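Local atomic coordinates of metagenomic carboxyl esterase MGS0156 (Uncultured organism, PDB entry 5D8M), a protein that probably hydrolyses carboxylic esters, as a carboxyl esterase of the alpha/beta-hydrolase type. Residues 107-119 with 324-336. Residues are numbered along the deposited sequence; the frame is centred on the assembly and turned at random.
Sequences FDDARPDVERYGY and RPALLEAIARYVE
Ala110 packs its methyl 3.4 Å from Pro325 CA, where the backbones of 107-119 and 324-336 come closest. Beside it Leu328 fills the middle: with CG anti to the backbone N (chi1 -171°), its CD2 touches both Ala110 CB and Val114 CG1, while CD1 sits over the centre of the Phe107 ring in a CH-pi contact, 4.1 Å from the centroid. Ala332 CB stands squarely over one face of Tyr119, 3.5 Å from its centroid. The two helices, 36° from parallel, pack together beside the parallel sheet, Leu328 and Tyr119 reaching strand 87-92, consistent with an alpha/beta-hydrolase core; a Schellman motif with Gly118 as C-prime ends helix 111-116. Polar groups lie outside this apolar row; Asp109, Tyr117 and Glu336 are partly exposed. Arg324 grips Asp109 side-on, NE to OD1 (3.1 Å, 166°) and NH1 to OD2, the two planes nearly coplanar, while NH2 bonds to Asn320 O and Ala301 O. A methionine in place of Arg324 would probably leave the Asp109 carboxylate without its charge partner. Buried Asp113 OD2 lies 2.6 Å from Glu329 OE1, itself hydrogen-bonded to His48 NE2. Tyr117 turns a face to Arg333 NH2, and a water links Arg333 NH1 to Tyr119 OH, which donates a very short bond (2.5 Å) to Glu336 OE1.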
loop_
_atom_site.group_PDB
_atom_site.type_symbol
_atom_site.label_atom_id
_atom_site.label_comp_id
_atom_site.label_asym_id
_atom_site.label_seq_id
_atom_site.Cartn_x
_atom_site.Cartn_y
_atom_site.Cartn_z
ATOM N N PHE A 107 5.114 -8.673 1.157
ATOM C CA PHE A 107 4.500 -9.715 0.326
ATOM C C PHE A 107 5.333 -10.978 0.200
ATOM O O PHE A 107 5.266 -11.683 -0.811
ATOM C CB PHE A 107 4.178 -9.157 -1.075
ATOM C CG PHE A 107 2.861 -8.409 -1.128
ATOM C CD1 PHE A 107 1.675 -9.079 -0.890
ATOM C CD2 PHE A 107 2.814 -7.051 -1.405
ATOM C CE1 PHE A 107 0.463 -8.417 -0.902
ATOM C CE2 PHE A 107 1.612 -6.364 -1.437
ATOM C CZ PHE A 107 0.429 -7.042 -1.203
ATOM N N ASP A 108 6.132 -11.276 1.219
ATOM C CA ASP A 108 7.121 -12.346 1.057
ATOM C C ASP A 108 6.470 -13.696 0.768
ATOM O O ASP A 108 6.973 -14.467 -0.044
ATOM C CB ASP A 108 8.005 -12.470 2.301
ATOM C CG ASP A 108 9.409 -12.943 1.973
ATOM O OD1 ASP A 108 9.974 -12.529 0.917
ATOM O OD2 ASP A 108 9.964 -13.704 2.791
ATOM N N ASP A 109 5.361 -13.980 1.448
ATOM C CA ASP A 109 4.685 -15.254 1.273
ATOM C C ASP A 109 3.815 -15.301 0.003
ATOM O O ASP A 109 3.277 -16.351 -0.339
ATOM C CB ASP A 109 3.843 -15.570 2.514
ATOM C CG ASP A 109 2.810 -14.466 2.863
ATOM O OD1 ASP A 109 2.839 -13.308 2.327
ATOM O OD2 ASP A 109 1.966 -14.791 3.734
ATOM N N ALA A 110 3.701 -14.175 -0.695
ATOM C CA ALA A 110 2.931 -14.097 -1.944
ATOM C C ALA A 110 3.770 -14.251 -3.222
ATOM O O ALA A 110 3.242 -14.522 -4.292
ATOM C CB ALA A 110 2.176 -12.765 -2.008
ATOM N N ARG A 111 5.072 -14.046 -3.118
ATOM C CA ARG A 111 5.919 -14.041 -4.309
ATOM C C ARG A 111 6.078 -15.405 -5.006
ATOM O O ARG A 111 6.105 -15.428 -6.237
ATOM C CB ARG A 111 7.278 -13.443 -3.953
ATOM C CG ARG A 111 7.110 -11.969 -3.502
ATOM C CD ARG A 111 8.404 -11.405 -2.960
ATOM N NE ARG A 111 9.408 -11.276 -4.016
ATOM C CZ ARG A 111 10.668 -10.883 -3.811
ATOM N NH1 ARG A 111 11.086 -10.584 -2.576
ATOM N NH2 ARG A 111 11.514 -10.801 -4.835
ATOM N N PRO A 112 6.135 -16.532 -4.259
ATOM C CA PRO A 112 6.127 -17.805 -5.003
ATOM C C PRO A 112 4.888 -17.980 -5.903
ATOM O O PRO A 112 5.018 -18.470 -7.035
ATOM C CB PRO A 112 6.144 -18.857 -3.894
ATOM C CG PRO A 112 6.876 -18.174 -2.760
ATOM C CD PRO A 112 6.385 -16.753 -2.817
ATOM N N ASP A 113 3.716 -17.568 -5.425
ATOM C CA ASP A 113 2.513 -17.789 -6.209
ATOM C C ASP A 113 2.509 -16.928 -7.463
ATOM O O ASP A 113 2.136 -17.395 -8.525
ATOM C CB ASP A 113 1.241 -17.512 -5.411
ATOM C CG ASP A 113 -0.013 -17.543 -6.295
ATOM O OD1 ASP A 113 -0.505 -18.665 -6.579
ATOM O OD2 ASP A 113 -0.493 -16.449 -6.706
ATOM N N VAL A 114 2.913 -15.675 -7.368
ATOM C CA VAL A 114 2.763 -14.860 -8.569
ATOM C C VAL A 114 3.856 -15.245 -9.570
ATOM O O VAL A 114 3.637 -15.185 -10.771
ATOM C CB VAL A 114 2.761 -13.337 -8.271
ATOM C CG1 VAL A 114 1.574 -12.967 -7.340
ATOM C CG2 VAL A 114 4.071 -12.870 -7.676
ATOM N N GLU A 115 4.997 -15.716 -9.083
ATOM C CA GLU A 115 6.072 -16.157 -9.978
ATOM C C GLU A 115 5.730 -17.468 -10.687
ATOM O O GLU A 115 6.103 -17.687 -11.841
ATOM C CB GLU A 115 7.384 -16.272 -9.202
ATOM C CG GLU A 115 7.912 -14.895 -8.823
ATOM C CD GLU A 115 9.274 -14.925 -8.172
ATOM O OE1 GLU A 115 9.796 -16.035 -7.944
ATOM O OE2 GLU A 115 9.824 -13.834 -7.893
ATOM N N ARG A 116 4.996 -18.330 -10.005
ATOM C CA ARG A 116 4.449 -19.504 -10.665
ATOM C C ARG A 116 3.640 -19.099 -11.899
ATOM O O ARG A 116 3.679 -19.774 -12.939
ATOM C CB ARG A 116 3.563 -20.280 -9.709
ATOM C CG ARG A 116 2.477 -21.089 -10.370
ATOM C CD ARG A 116 1.943 -22.121 -9.393
ATOM N NE ARG A 116 2.994 -23.061 -9.010
ATOM C CZ ARG A 116 2.915 -23.917 -7.993
ATOM N NH1 ARG A 116 1.829 -23.956 -7.230
ATOM N NH2 ARG A 116 3.930 -24.737 -7.747
ATOM N N TYR A 117 2.912 -17.992 -11.780
ATOM C CA TYR A 117 2.012 -17.600 -12.857
ATOM C C TYR A 117 2.546 -16.505 -13.768
ATOM O O TYR A 117 1.765 -15.813 -14.422
ATOM C CB TYR A 117 0.656 -17.190 -12.283
ATOM C CG TYR A 117 -0.076 -18.392 -11.754
ATOM C CD1 TYR A 117 -0.542 -19.370 -12.619
ATOM C CD2 TYR A 117 -0.260 -18.577 -10.387
ATOM C CE1 TYR A 117 -1.197 -20.492 -12.148
ATOM C CE2 TYR A 117 -0.921 -19.704 -9.895
ATOM C CZ TYR A 117 -1.390 -20.651 -10.780
ATOM O OH TYR A 117 -2.054 -21.765 -10.308
ATOM N N GLY A 118 3.868 -16.372 -13.822
ATOM C CA GLY A 118 4.535 -15.617 -14.878
ATOM C C GLY A 118 4.850 -14.173 -14.551
ATOM O O GLY A 118 5.247 -13.409 -15.425
ATOM N N TYR A 119 4.664 -13.784 -13.293
ATOM C CA TYR A 119 4.965 -12.422 -12.889
ATOM C C TYR A 119 6.281 -12.410 -12.109
ATOM O O TYR A 119 6.380 -13.016 -11.030
ATOM C CB TYR A 119 3.814 -11.832 -12.057
ATOM C CG TYR A 119 2.498 -11.797 -12.822
ATOM C CD1 TYR A 119 2.261 -10.810 -13.768
ATOM C CD2 TYR A 119 1.503 -12.761 -12.611
ATOM C CE1 TYR A 119 1.069 -10.761 -14.498
ATOM C CE2 TYR A 119 0.296 -12.722 -13.337
ATOM C CZ TYR A 119 0.098 -11.710 -14.279
ATOM O OH TYR A 119 -1.069 -11.628 -15.004
ATOM N N ARG A 324 -2.729 -12.800 1.278
ATOM C CA ARG A 324 -1.813 -11.957 0.481
ATOM C C ARG A 324 -1.430 -12.552 -0.900
ATOM O O ARG A 324 -1.408 -11.801 -1.884
ATOM C CB ARG A 324 -0.533 -11.640 1.309
ATOM C CG ARG A 324 -0.816 -10.721 2.546
ATOM C CD ARG A 324 0.434 -10.525 3.412
ATOM N NE ARG A 324 0.821 -11.766 4.098
ATOM C CZ ARG A 324 0.339 -12.131 5.282
ATOM N NH1 ARG A 324 0.733 -13.263 5.840
ATOM N NH2 ARG A 324 -0.539 -11.356 5.904
ATOM N N PRO A 325 -1.153 -13.878 -1.001
ATOM C CA PRO A 325 -0.826 -14.390 -2.339
ATOM C C PRO A 325 -1.950 -14.188 -3.335
ATOM O O PRO A 325 -1.688 -13.765 -4.466
ATOM C CB PRO A 325 -0.592 -15.887 -2.106
ATOM C CG PRO A 325 -0.167 -15.971 -0.641
ATOM C CD PRO A 325 -1.031 -14.939 0.025
ATOM N N ALA A 326 -3.182 -14.476 -2.920
ATOM C CA ALA A 326 -4.315 -14.298 -3.815
ATOM C C ALA A 326 -4.474 -12.826 -4.173
ATOM O O ALA A 326 -4.761 -12.487 -5.333
ATOM C CB ALA A 326 -5.571 -14.827 -3.193
ATOM N N LEU A 327 -4.281 -11.954 -3.179
ATOM C CA LEU A 327 -4.385 -10.512 -3.393
ATOM C C LEU A 327 -3.366 -10.031 -4.419
ATOM O O LEU A 327 -3.726 -9.289 -5.327
ATOM C CB LEU A 327 -4.190 -9.735 -2.081
ATOM C CG LEU A 327 -4.394 -8.206 -2.158
ATOM C CD1 LEU A 327 -5.895 -7.828 -2.290
ATOM C CD2 LEU A 327 -3.780 -7.511 -0.918
ATOM N N LEU A 328 -2.102 -10.442 -4.267
ATOM C CA LEU A 328 -1.047 -9.992 -5.167
ATOM C C LEU A 328 -1.254 -10.558 -6.582
ATOM O O LEU A 328 -1.049 -9.852 -7.567
ATOM C CB LEU A 328 0.328 -10.397 -4.642
ATOM C CG LEU A 328 1.543 -9.811 -5.366
ATOM C CD1 LEU A 328 1.542 -8.278 -5.237
ATOM C CD2 LEU A 328 2.855 -10.402 -4.808
ATOM N N GLU A 329 -1.642 -11.831 -6.678
ATOM C CA GLU A 329 -1.966 -12.398 -7.967
ATOM C C GLU A 329 -3.153 -11.688 -8.638
ATOM O O GLU A 329 -3.115 -11.415 -9.843
ATOM C CB GLU A 329 -2.242 -13.903 -7.838
ATOM C CG GLU A 329 -2.330 -14.580 -9.199
ATOM C CD GLU A 329 -2.837 -16.019 -9.140
ATOM O OE1 GLU A 329 -2.603 -16.728 -8.115
ATOM O OE2 GLU A 329 -3.488 -16.443 -10.125
ATOM N N ALA A 330 -4.197 -11.372 -7.874
ATOM C CA ALA A 330 -5.328 -10.633 -8.425
ATOM C C ALA A 330 -4.890 -9.253 -8.922
ATOM O O ALA A 330 -5.314 -8.803 -9.997
ATOM C CB ALA A 330 -6.469 -10.499 -7.369
ATOM N N ILE A 331 -4.044 -8.586 -8.143
ATOM C CA ILE A 331 -3.508 -7.297 -8.566
ATOM C C ILE A 331 -2.799 -7.432 -9.921
ATOM O O ILE A 331 -3.124 -6.692 -10.850
ATOM C CB ILE A 331 -2.528 -6.725 -7.519
ATOM C CG1 ILE A 331 -3.285 -6.281 -6.259
ATOM C CG2 ILE A 331 -1.645 -5.595 -8.115
ATOM C CD1 ILE A 331 -2.330 -6.061 -5.088
ATOM N N ALA A 332 -1.855 -8.370 -10.022
ATOM C CA ALA A 332 -1.105 -8.599 -11.259
ATOM C C ALA A 332 -2.017 -8.886 -12.446
ATOM O O ALA A 332 -1.785 -8.382 -13.534
ATOM C CB ALA A 332 -0.092 -9.769 -11.085
ATOM N N ARG A 333 -3.020 -9.736 -12.247
ATOM C CA ARG A 333 -3.916 -10.115 -13.331
ATOM C C ARG A 333 -4.846 -8.970 -13.734
ATOM O O ARG A 333 -5.138 -8.811 -14.922
ATOM C CB ARG A 333 -4.739 -11.358 -12.955
ATOM C CG ARG A 333 -3.877 -12.630 -12.837
ATOM C CD ARG A 333 -4.739 -13.859 -12.952
ATOM N NE ARG A 333 -4.055 -15.090 -12.569
ATOM C CZ ARG A 333 -3.367 -15.861 -13.403
ATOM N NH1 ARG A 333 -3.239 -15.533 -14.695
ATOM N NH2 ARG A 333 -2.813 -16.969 -12.940
ATOM N N TYR A 334 -5.302 -8.178 -12.759
ATOM C CA TYR A 334 -6.166 -7.020 -13.057
ATOM C C TYR A 334 -5.384 -6.009 -13.890
ATOM O O TYR A 334 -5.872 -5.515 -14.913
ATOM C CB TYR A 334 -6.697 -6.337 -11.768
ATOM C CG TYR A 334 -7.694 -5.230 -12.064
ATOM C CD1 TYR A 334 -7.269 -3.981 -12.537
ATOM C CD2 TYR A 334 -9.060 -5.430 -11.886
ATOM C CE1 TYR A 334 -8.177 -2.976 -12.834
ATOM C CE2 TYR A 334 -9.972 -4.414 -12.178
ATOM C CZ TYR A 334 -9.519 -3.196 -12.652
ATOM O OH TYR A 334 -10.410 -2.202 -12.965
ATOM N N VAL A 335 -4.168 -5.691 -13.454
ATOM C CA VAL A 335 -3.386 -4.666 -14.151
ATOM C C VAL A 335 -2.984 -5.135 -15.550
ATOM O O VAL A 335 -3.122 -4.382 -16.531
ATOM C CB VAL A 335 -2.130 -4.254 -13.334
ATOM C CG1 VAL A 335 -1.286 -3.247 -14.113
ATOM C CG2 VAL A 335 -2.558 -3.647 -12.007
ATOM N N GLU A 336 -2.537 -6.385 -15.672
ATOM C CA GLU A 336 -2.235 -6.921 -17.004
ATOM C C GLU A 336 -3.454 -6.847 -17.925
ATOM O O GLU A 336 -3.347 -6.469 -19.098
ATOM C CB GLU A 336 -1.748 -8.367 -16.937
ATOM C CG GLU A 336 -1.516 -8.955 -18.349
ATOM C CD GLU A 336 -1.038 -10.395 -18.331
ATOM O OE1 GLU A 336 -0.510 -10.854 -17.283
ATOM O OE2 GLU A 336 -1.177 -11.063 -19.376
HETATM O O HOH W 1 -3.072 -12.941 -16.208
#